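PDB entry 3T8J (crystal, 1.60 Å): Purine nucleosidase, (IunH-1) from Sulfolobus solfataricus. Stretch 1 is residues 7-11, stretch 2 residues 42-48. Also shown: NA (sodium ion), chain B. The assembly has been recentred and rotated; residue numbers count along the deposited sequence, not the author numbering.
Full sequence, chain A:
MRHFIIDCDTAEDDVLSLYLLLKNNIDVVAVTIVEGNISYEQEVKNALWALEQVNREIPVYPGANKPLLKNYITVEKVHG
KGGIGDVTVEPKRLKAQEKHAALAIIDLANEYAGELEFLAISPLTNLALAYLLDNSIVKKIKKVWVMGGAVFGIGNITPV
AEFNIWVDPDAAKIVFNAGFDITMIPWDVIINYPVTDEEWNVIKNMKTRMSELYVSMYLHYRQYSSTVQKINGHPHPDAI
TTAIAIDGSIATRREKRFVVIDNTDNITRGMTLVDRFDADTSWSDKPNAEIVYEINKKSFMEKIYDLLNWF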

# COMPACT_ATOMS: atom_id res chain seq x y z
N ASP A 7 24.49 20.21 -3.43
CA ASP A 7 24.21 19.11 -2.50
C ASP A 7 24.61 17.80 -3.16
O ASP A 7 24.08 17.44 -4.21
CB ASP A 7 22.72 19.13 -2.11
CG ASP A 7 22.38 18.15 -0.98
OD1 ASP A 7 22.78 18.35 0.20
OD2 ASP A 7 21.69 17.13 -1.27
N CYS A 8 25.58 17.12 -2.53
CA CYS A 8 26.36 16.02 -3.13
C CYS A 8 26.36 14.72 -2.30
O CYS A 8 26.70 14.74 -1.11
CB CYS A 8 27.82 16.45 -3.26
SG CYS A 8 28.09 17.84 -4.34
N ASP A 9 26.05 13.59 -2.95
CA ASP A 9 26.39 12.24 -2.47
C ASP A 9 27.65 11.84 -3.24
O ASP A 9 27.62 11.06 -4.17
CB ASP A 9 25.25 11.21 -2.60
CG ASP A 9 24.69 11.03 -4.03
OD1 ASP A 9 24.18 9.91 -4.33
OD2 ASP A 9 24.67 11.98 -4.86
N THR A 10 28.75 12.49 -2.86
CA THR A 10 29.82 12.83 -3.81
C THR A 10 30.47 11.66 -4.54
O THR A 10 31.18 10.86 -3.93
CB THR A 10 30.96 13.57 -3.07
OG1 THR A 10 30.44 14.44 -2.04
CG2 THR A 10 31.82 14.36 -4.08
N ALA A 11 30.23 11.59 -5.85
CA ALA A 11 30.92 10.66 -6.75
C ALA A 11 31.39 11.49 -7.98
O ALA A 11 31.39 12.74 -7.95
CB ALA A 11 29.96 9.51 -7.13
NA NA B . 24.71 13.58 -6.48
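Stretch 2 42-48: QEVKNAL

Stretch 2 is a helical segment, residues 42-48, within a helix that extends beyond it in both directions. It packs against the loop that follows the end of a strand, at Asp7 and Cys8. The contact is small, burying 247 Å² in total, and it centres on Thr10. The nearest CA atoms across the stretches are Thr10 CA and Glu43 CA, 4.7 Å apart.

Within the helix, phi and psi stay near -60° and -40°. Asn46 N donates to Gln42 O at 2.8 Å, Ala47 N to Glu43 O at 3.2 Å, and Leu48 N to Val44 O at 3.2 Å. Glu43 and Asn46 point toward stretch 1, and Ala47 lies sideways to it. Val44 and Lys45 point away. This spacing of three and four residues is one helical turn, so a single face meets the loop.

Thr10 has the largest covered area. Its chi1 of -37° is an m rotamer, somewhat displaced from -60°. In this conformation Thr10 OG1 donates a hydrogen bond to Glu43 O, at 2.9 Å. Glu43 O therefore accepts twice, from the threonine hydroxyl and from the amide of Ala47. The same rotamer brings Thr10 CG2 to 3.7 Å from Asn46 CB. The methyl of Ala47 lies beside the hydroxyl, with Ala47 CB 4.0 Å from Thr10 OG1.

Asn46 adopts chi1 -77° (m) and chi2 -10°. Its amide nitrogen faces the loop, and Asn46 ND2 donates to Thr10 O at 3.0 Å with an angle of 156°. The other end of the amide is held from within the helix: Gln42 NE2 donates to Asn46 OD1 at 2.9 Å, nearly linear at 172°. Gln42, with chi1 t and chi2 p, thus folds toward Asn46 without touching stretch 1 itself. Both bonds fit the same orientation of the asparagine amide.

Glu43 has chi1 m and an extended chi2, t, and its carboxylate reaches past Thr10 to Asp9. Glu43 OE2 lies 3.2 Å from Asp9 CB. It is also 3.5 Å from Asp9 O, but both are acceptors and no hydrogen bond forms. Asp9 CB points away overall, and chi1 is p. The two carboxylates are like charges, with Asp9 OD1 4.6 Å from Glu43 OE2; each of these oxygens is hydrogen-bonded elsewhere in the structure. Asp9 OD2 binds the sodium ion NA at 2.3 Å. A water oxygen lies 2.4 Å from NA, and three atoms from elsewhere in the structure also bind the ion.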

# COMPACT_ATOMS: atom_id res chain seq x y z
N GLN A 42 33.32 8.84 3.17
CA GLN A 42 34.14 9.04 1.99
C GLN A 42 33.57 10.15 1.09
O GLN A 42 34.32 10.88 0.43
CB GLN A 42 34.36 7.74 1.20
CG GLN A 42 35.37 7.86 0.04
CD GLN A 42 36.77 8.28 0.49
OE1 GLN A 42 37.34 7.68 1.43
NE2 GLN A 42 37.35 9.29 -0.15
N GLU A 43 32.25 10.27 1.06
CA GLU A 43 31.64 11.39 0.31
C GLU A 43 32.08 12.74 0.83
O GLU A 43 32.34 13.66 0.04
CB GLU A 43 30.10 11.27 0.34
CG GLU A 43 29.54 10.08 -0.38
CD GLU A 43 28.02 10.02 -0.31
OE1 GLU A 43 27.46 10.67 0.61
OE2 GLU A 43 27.42 9.34 -1.16
N VAL A 44 32.17 12.88 2.15
CA VAL A 44 32.67 14.12 2.76
C VAL A 44 34.12 14.39 2.36
O VAL A 44 34.51 15.48 1.94
CB VAL A 44 32.50 14.10 4.30
CG1 VAL A 44 33.07 15.36 4.94
CG2 VAL A 44 31.06 13.84 4.73
N LYS A 45 34.96 13.36 2.47
CA LYS A 45 36.35 13.49 2.09
C LYS A 45 36.55 13.80 0.60
O LYS A 45 37.41 14.59 0.23
CB LYS A 45 37.16 12.24 2.50
CG LYS A 45 37.15 11.94 4.02
CD LYS A 45 37.67 13.04 4.89
CE LYS A 45 37.72 12.64 6.39
NZ LYS A 45 38.78 11.61 6.73
N ASN A 46 35.69 13.22 -0.24
CA ASN A 46 35.75 13.48 -1.69
C ASN A 46 35.52 14.96 -1.98
O ASN A 46 36.22 15.55 -2.81
CB ASN A 46 34.69 12.67 -2.45
CG ASN A 46 35.04 11.20 -2.64
OD1 ASN A 46 36.16 10.74 -2.37
ND2 ASN A 46 34.07 10.45 -3.16
N ALA A 47 34.55 15.56 -1.30
CA ALA A 47 34.25 16.96 -1.55
C ALA A 47 35.39 17.90 -1.11
O ALA A 47 35.76 18.83 -1.82
CB ALA A 47 32.91 17.34 -0.87
N LEU A 48 35.94 17.65 0.07
CA LEU A 48 37.06 18.41 0.60
C LEU A 48 38.29 18.31 -0.30
O LEU A 48 38.91 19.30 -0.64
CB LEU A 48 37.40 17.93 2.02
CG LEU A 48 36.34 18.23 3.10
CD1 LEU A 48 36.55 17.28 4.28
CD2 LEU A 48 36.37 19.69 3.55
O HOH W 1 25.51 12.00 -8.03